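Local structure of 5' nucleotidase family protein (Staphylococcus aureus subsp. aureus, 4Q7F) at residues S441-V446 against D522-K527; R406-F411 against G451-N456. The protein belongs to the 5'-nucleotidase family and joins a metal-binding calcineurin-like phosphoesterase domain to a 5'-nucleotidase C-terminal domain. One frame throughout, in Å; residues are numbered along the deposited sequence.

Interaction 1 (S441-V446 against D522-K527)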
loop_
_atom_site.group_PDB
_atom_site.type_symbol
_atom_site.label_atom_id
_atom_site.label_comp_id
_atom_site.label_asym_id
_atom_site.label_seq_id
_atom_site.Cartn_x
_atom_site.Cartn_y
_atom_site.Cartn_z
ATOM N N SER A 441 -29.815 -1.649 -4.987
ATOM C CA SER A 441 -30.223 -1.229 -3.668
ATOM C C SER A 441 -30.219 -2.473 -2.788
ATOM O O SER A 441 -30.459 -3.582 -3.274
ATOM C CB SER A 441 -31.601 -0.541 -3.677
ATOM O OG SER A 441 -32.605 -1.438 -4.043
ATOM N N TYR A 442 -29.961 -2.276 -1.500
ATOM C CA TYR A 442 -29.816 -3.381 -0.540
ATOM C C TYR A 442 -29.856 -2.914 0.905
ATOM O O TYR A 442 -29.704 -1.734 1.219
ATOM C CB TYR A 442 -28.494 -4.128 -0.797
ATOM C CG TYR A 442 -27.269 -3.224 -0.836
ATOM C CD1 TYR A 442 -26.961 -2.486 -1.980
ATOM C CD2 TYR A 442 -26.395 -3.125 0.255
ATOM C CE1 TYR A 442 -25.840 -1.652 -2.022
ATOM C CE2 TYR A 442 -25.280 -2.296 0.210
ATOM C CZ TYR A 442 -25.004 -1.564 -0.934
ATOM O OH TYR A 442 -23.882 -0.736 -0.979
ATOM N N THR A 443 -30.055 -3.883 1.783
ATOM C CA THR A 443 -30.145 -3.673 3.189
ATOM C C THR A 443 -29.129 -4.602 3.825
ATOM O O THR A 443 -29.084 -5.800 3.503
ATOM C CB THR A 443 -31.537 -4.082 3.730
ATOM O OG1 THR A 443 -32.557 -3.281 3.121
ATOM C CG2 THR A 443 -31.589 -3.896 5.243
ATOM N N ILE A 444 -28.274 -4.045 4.679
ATOM C CA ILE A 444 -27.303 -4.834 5.419
ATOM C C ILE A 444 -27.768 -4.928 6.866
ATOM O O ILE A 444 -28.029 -3.909 7.487
ATOM C CB ILE A 444 -25.891 -4.207 5.372
ATOM C CG1 ILE A 444 -25.312 -4.274 3.948
ATOM C CG2 ILE A 444 -24.988 -4.953 6.325
ATOM C CD1 ILE A 444 -23.967 -3.535 3.778
ATOM N N HIS A 445 -27.885 -6.147 7.381
ATOM C CA HIS A 445 -28.276 -6.413 8.770
ATOM C C HIS A 445 -27.037 -6.885 9.518
ATOM O O HIS A 445 -26.713 -8.065 9.505
ATOM C CB HIS A 445 -29.365 -7.486 8.835
ATOM C CG HIS A 445 -30.701 -7.014 8.360
ATOM N ND1 HIS A 445 -31.563 -6.312 9.169
ATOM C CD2 HIS A 445 -31.322 -7.128 7.164
ATOM C CE1 HIS A 445 -32.658 -6.012 8.498
ATOM N NE2 HIS A 445 -32.542 -6.506 7.283
ATOM N N VAL A 446 -26.370 -5.959 10.197
ATOM C CA VAL A 446 -25.072 -6.243 10.860
ATOM C C VAL A 446 -25.190 -7.263 12.009
ATOM O O VAL A 446 -24.271 -8.000 12.263
ATOM C CB VAL A 446 -24.398 -4.933 11.317
ATOM C CG1 VAL A 446 -22.970 -5.193 11.814
ATOM C CG2 VAL A 446 -24.369 -3.945 10.148
ATOM N N ASP A 522 -28.326 3.569 -3.024
ATOM C CA ASP A 522 -29.491 3.502 -2.209
ATOM C C ASP A 522 -29.391 2.218 -1.393
ATOM O O ASP A 522 -29.653 1.130 -1.903
ATOM C CB ASP A 522 -30.695 3.487 -3.141
ATOM C CG ASP A 522 -32.007 3.379 -2.409
ATOM O OD1 ASP A 522 -32.011 3.451 -1.177
ATOM O OD2 ASP A 522 -33.028 3.229 -3.089
ATOM N N PHE A 523 -28.973 2.348 -0.139
ATOM C CA PHE A 523 -28.797 1.195 0.739
ATOM C C PHE A 523 -28.973 1.617 2.182
ATOM O O PHE A 523 -29.006 2.801 2.484
ATOM C CB PHE A 523 -27.419 0.550 0.546
ATOM C CG PHE A 523 -26.266 1.386 1.036
ATOM C CD1 PHE A 523 -25.758 2.424 0.268
ATOM C CD2 PHE A 523 -25.668 1.116 2.270
ATOM C CE1 PHE A 523 -24.683 3.185 0.722
ATOM C CE2 PHE A 523 -24.599 1.871 2.734
ATOM C CZ PHE A 523 -24.109 2.909 1.961
ATOM N N LYS A 524 -29.064 0.636 3.062
ATOM C CA LYS A 524 -29.289 0.875 4.471
ATOM C C LYS A 524 -28.483 -0.101 5.248
ATOM O O LYS A 524 -28.357 -1.261 4.839
ATOM C CB LYS A 524 -30.757 0.583 4.839
ATOM C CG LYS A 524 -31.770 1.263 3.971
ATOM C CD LYS A 524 -33.173 0.791 4.325
ATOM C CE LYS A 524 -34.155 1.227 3.274
ATOM N NZ LYS A 524 -35.518 0.691 3.585
ATOM N N VAL A 525 -27.963 0.350 6.384
ATOM C CA VAL A 525 -27.187 -0.508 7.271
ATOM C C VAL A 525 -27.756 -0.360 8.648
ATOM O O VAL A 525 -27.929 0.743 9.123
ATOM C CB VAL A 525 -25.710 -0.124 7.287
ATOM C CG1 VAL A 525 -24.933 -1.070 8.196
ATOM C CG2 VAL A 525 -25.185 -0.186 5.877
ATOM N N GLU A 526 -28.080 -1.477 9.268
ATOM C CA GLU A 526 -28.668 -1.454 10.576
ATOM C C GLU A 526 -28.417 -2.804 11.189
ATOM O O GLU A 526 -27.811 -3.657 10.547
ATOM C CB GLU A 526 -30.155 -1.190 10.440
ATOM C CG GLU A 526 -30.919 -2.301 9.741
ATOM C CD GLU A 526 -32.361 -1.932 9.507
ATOM O OE1 GLU A 526 -33.226 -2.426 10.268
ATOM O OE2 GLU A 526 -32.618 -1.103 8.605
ATOM N N LYS A 527 -28.854 -3.013 12.426
ATOM C CA LYS A 527 -28.693 -4.327 13.044
ATOM C C LYS A 527 -29.428 -5.389 12.226
ATOM O O LYS A 527 -30.420 -5.050 11.578
ATOM C CB LYS A 527 -29.262 -4.360 14.462
ATOM C CG LYS A 527 -28.493 -3.596 15.527
ATOM C CD LYS A 527 -29.152 -3.872 16.873
ATOM C CE LYS A 527 -28.398 -3.280 18.039
ATOM N NZ LYS A 527 -28.994 -3.785 19.299
ATOM O OXT LYS A 527 -29.096 -6.590 12.208
#
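Y442 and F523 lie side by side on neighbouring parallel strands, and their meeting is less a stack of rings than a methylene resting on a ring. F523 CB sits over the centre of the Y442 ring in a CH-pi contact, 3.5 Å from its centroid. The two ring planes are only 10° apart but slid so far that they barely overlap; Y442 OH lies over one face of the F523 ring, offset toward its rim, 3.8 Å from F523 CG. In both residues CG stands between the backbone N and the carbonyl carbon (chi1 53° in Y442, 69° in F523), which starts the rings off in the same direction. On the same face, I444 CB touches V525 CG2 at 4.1 Å; just past the strand end, V446 CG2 meets V525 CG1 at 3.5 Å.

Backbone bonds set this register. K524 donates from N to Y442 O and accepts from I444 N at its own O, at 2.8 Å; E526 repeats the pattern, taking I444 O with its N and receiving V446 N at its O. Beyond the last backbone bonds between these strands, the H445 side chain reaches the chain terminus: ND1 donates to K527 O of the terminal carboxylate at 2.9 Å. With E526 also nearby, this negative surrounding would probably favour a protonated imidazole.

The other face, carrying T443, H445, K524 and E526, is more polar, and T443 OG1 is hydrogen-bonded to N456 on the next strand. Beneath the apolar face lies helix 397-408, whose I404 and A408 meet Y442 and I444, while Y442 OH is held by Y437 N. The C-terminal strand 522-526 thus forms one edge of a four-stranded mixed sheet, parallel to its neighbour 441-445, and the sheet's apolar face packs against a helix.

Interaction 2 (R406-F411 against G451-N456); sequences RSAEYF and GQRVSN
R453 points its guanidinium edge at the type I turn A408-F411, at the C-terminal part of helix 397-408, where a single nitrogen serves two carbonyls. NH1 donates to A408 O at 2.8 Å and to F411 O at 2.9 Å. A408 O lies in the guanidinium plane, whereas F411 O is tilted 22° from it, and both bonds are somewhat bent. Neither carbonyl is met flat: NH1 is tilted from the plane of A408 O and stands above that of F411 O. At A408 O a second donor, F411 N, arrives from the opposite face, closing the turn.

A water molecule completes the grip, accepting from R453 NH2 and donating to F411 O. In R453 CG is anti to the carbonyl carbon (chi1 -65°), and from there the chain runs extended to NE, which carries the guanidinium to the turn, passing A408 with CD 4.2 Å from A408 CB. That methyl also approaches V454 CG2, at 4.4 Å, a slight apolar contact beside the polar one.

The guanidinium and its backbone are both fixed from outside: NE donates to R448 O, while the carboxylate of E405 receives R453 N and V454 N through its two oxygens. R406, in the helix, reaches forward to E409 in the turn, NH1 forming a salt bridge to OE1 at 2.7 Å from above the carboxylate plane. Carbonyl groups gathered near the C-terminal part of a helix carry partial negative charge, which probably suits the cationic guanidinium. Here a buried arginine from a loop before strand 454-459 ties that strand's start to the type I turn joining helix 397-408 to strand 411-414.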
loop_
_atom_site.group_PDB
_atom_site.type_symbol
_atom_site.label_atom_id
_atom_site.label_comp_id
_atom_site.label_asym_id
_atom_site.label_seq_id
_atom_site.Cartn_x
_atom_site.Cartn_y
_atom_site.Cartn_z
ATOM N N ARG A 406 -19.245 -9.570 1.365
ATOM C CA ARG A 406 -17.830 -9.366 1.747
ATOM C C ARG A 406 -17.700 -7.950 2.321
ATOM O O ARG A 406 -17.191 -7.783 3.425
ATOM C CB ARG A 406 -16.893 -9.603 0.592
ATOM C CG ARG A 406 -15.449 -9.101 0.810
ATOM C CD ARG A 406 -14.782 -9.607 2.084
ATOM N NE ARG A 406 -13.439 -9.019 2.228
ATOM C CZ ARG A 406 -12.761 -8.938 3.368
ATOM N NH1 ARG A 406 -13.277 -9.414 4.511
ATOM N NH2 ARG A 406 -11.558 -8.373 3.371
ATOM N N SER A 407 -18.206 -6.954 1.593
ATOM C CA SER A 407 -18.213 -5.579 2.062
ATOM C C SER A 407 -18.933 -5.470 3.407
ATOM O O SER A 407 -18.448 -4.785 4.267
ATOM C CB SER A 407 -18.885 -4.643 1.048
ATOM O OG SER A 407 -18.247 -4.725 -0.216
ATOM N N ALA A 408 -20.106 -6.121 3.569
ATOM C CA ALA A 408 -20.880 -6.075 4.816
ATOM C C ALA A 408 -20.117 -6.597 6.050
ATOM O O ALA A 408 -20.511 -6.308 7.200
ATOM C CB ALA A 408 -22.252 -6.811 4.653
ATOM N N GLU A 409 -19.050 -7.359 5.824
ATOM C CA GLU A 409 -18.175 -7.858 6.900
ATOM C C GLU A 409 -17.427 -6.712 7.585
ATOM O O GLU A 409 -16.891 -6.877 8.674
ATOM C CB GLU A 409 -17.137 -8.845 6.365
ATOM C CG GLU A 409 -17.724 -10.138 5.838
ATOM C CD GLU A 409 -16.679 -11.037 5.225
ATOM O OE1 GLU A 409 -15.450 -10.789 5.448
ATOM O OE2 GLU A 409 -17.068 -11.977 4.504
ATOM N N TYR A 410 -17.381 -5.566 6.908
ATOM C CA TYR A 410 -16.757 -4.348 7.419
ATOM C C TYR A 410 -17.407 -3.859 8.698
ATOM O O TYR A 410 -16.778 -3.190 9.475
ATOM C CB TYR A 410 -16.896 -3.235 6.370
ATOM C CG TYR A 410 -16.351 -1.903 6.779
ATOM C CD1 TYR A 410 -14.978 -1.692 6.852
ATOM C CD2 TYR A 410 -17.189 -0.833 7.052
ATOM C CE1 TYR A 410 -14.461 -0.466 7.194
ATOM C CE2 TYR A 410 -16.671 0.394 7.407
ATOM C CZ TYR A 410 -15.309 0.567 7.480
ATOM O OH TYR A 410 -14.810 1.794 7.822
ATOM N N PHE A 411 -18.678 -4.185 8.908
ATOM C CA PHE A 411 -19.397 -3.719 10.067
ATOM C C PHE A 411 -19.509 -4.749 11.184
ATOM O O PHE A 411 -19.394 -5.957 10.969
ATOM C CB PHE A 411 -20.834 -3.304 9.691
ATOM C CG PHE A 411 -20.913 -2.197 8.675
ATOM C CD1 PHE A 411 -20.675 -0.887 9.037
ATOM C CD2 PHE A 411 -21.267 -2.469 7.368
ATOM C CE1 PHE A 411 -20.751 0.133 8.103
ATOM C CE2 PHE A 411 -21.343 -1.459 6.430
ATOM C CZ PHE A 411 -21.086 -0.158 6.794
ATOM N N GLY A 451 -21.889 -13.201 5.855
ATOM C CA GLY A 451 -22.271 -14.028 4.729
ATOM C C GLY A 451 -23.803 -14.136 4.537
ATOM O O GLY A 451 -24.264 -14.657 3.520
ATOM N N GLN A 452 -24.604 -13.687 5.504
ATOM C CA GLN A 452 -26.052 -13.701 5.317
ATOM C C GLN A 452 -26.719 -12.434 5.839
ATOM O O GLN A 452 -27.863 -12.440 6.289
ATOM C CB GLN A 452 -26.676 -14.956 5.910
ATOM C CG GLN A 452 -26.551 -15.111 7.398
ATOM C CD GLN A 452 -27.004 -16.477 7.838
ATOM O OE1 GLN A 452 -28.126 -16.652 8.320
ATOM N NE2 GLN A 452 -26.169 -17.472 7.599
ATOM N N ARG A 453 -26.012 -11.334 5.657
ATOM C CA ARG A 453 -26.426 -10.027 6.120
ATOM C C ARG A 453 -27.089 -9.172 5.063
ATOM O O ARG A 453 -27.625 -8.126 5.408
ATOM C CB ARG A 453 -25.176 -9.227 6.590
ATOM C CG ARG A 453 -24.450 -9.794 7.802
ATOM C CD ARG A 453 -23.220 -8.960 8.178
ATOM N NE ARG A 453 -22.724 -9.306 9.518
ATOM C CZ ARG A 453 -21.641 -8.783 10.088
ATOM N NH1 ARG A 453 -20.931 -7.870 9.466
ATOM N NH2 ARG A 453 -21.299 -9.154 11.308
ATOM N N VAL A 454 -26.983 -9.552 3.788
ATOM C CA VAL A 454 -27.524 -8.727 2.706
ATOM C C VAL A 454 -28.958 -9.176 2.362
ATOM O O VAL A 454 -29.178 -10.325 2.127
ATOM C CB VAL A 454 -26.645 -8.786 1.466
ATOM C CG1 VAL A 454 -27.236 -7.939 0.343
ATOM C CG2 VAL A 454 -25.229 -8.306 1.787
ATOM N N SER A 455 -29.886 -8.225 2.378
ATOM C CA SER A 455 -31.302 -8.450 2.104
ATOM C C SER A 455 -31.835 -7.395 1.155
ATOM O O SER A 455 -31.185 -6.364 0.903
ATOM C CB SER A 455 -32.096 -8.360 3.402
ATOM O OG SER A 455 -31.822 -9.453 4.249
ATOM N N ASN A 456 -33.022 -7.675 0.634
ATOM C CA ASN A 456 -33.773 -6.755 -0.219
ATOM C C ASN A 456 -33.045 -6.269 -1.480
ATOM O O ASN A 456 -33.241 -5.118 -1.897
ATOM C CB ASN A 456 -34.188 -5.543 0.628
ATOM C CG ASN A 456 -34.889 -5.939 1.917
ATOM O OD1 ASN A 456 -34.413 -5.609 3.017
ATOM N ND2 ASN A 456 -36.015 -6.681 1.798
HETATM O O HOH W 1 -18.887 -8.375 12.886
#

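Overall arrangement
Interactions 1 and 2 lie in the C-terminal part of the chain, their centres about 8 Å apart and well away from the chain's centre. They share the four-stranded mixed sheet ordered 462-463, 454-459, 441-445, 522-526: strand 441-445 pairs in parallel with 522-526 on one side and antiparallel with 454-459 on the other. Probable hydrogen bonds T443 O to S455 N and H445 N to R453 O join the two contacts directly, and V446 packs on F411. Along the chain the segments alternate, 406-411, 441-446, 451-456, then 522-527, so the helix end, two neighbouring strands and the C-terminal strand meet in one region of the C-terminal domain.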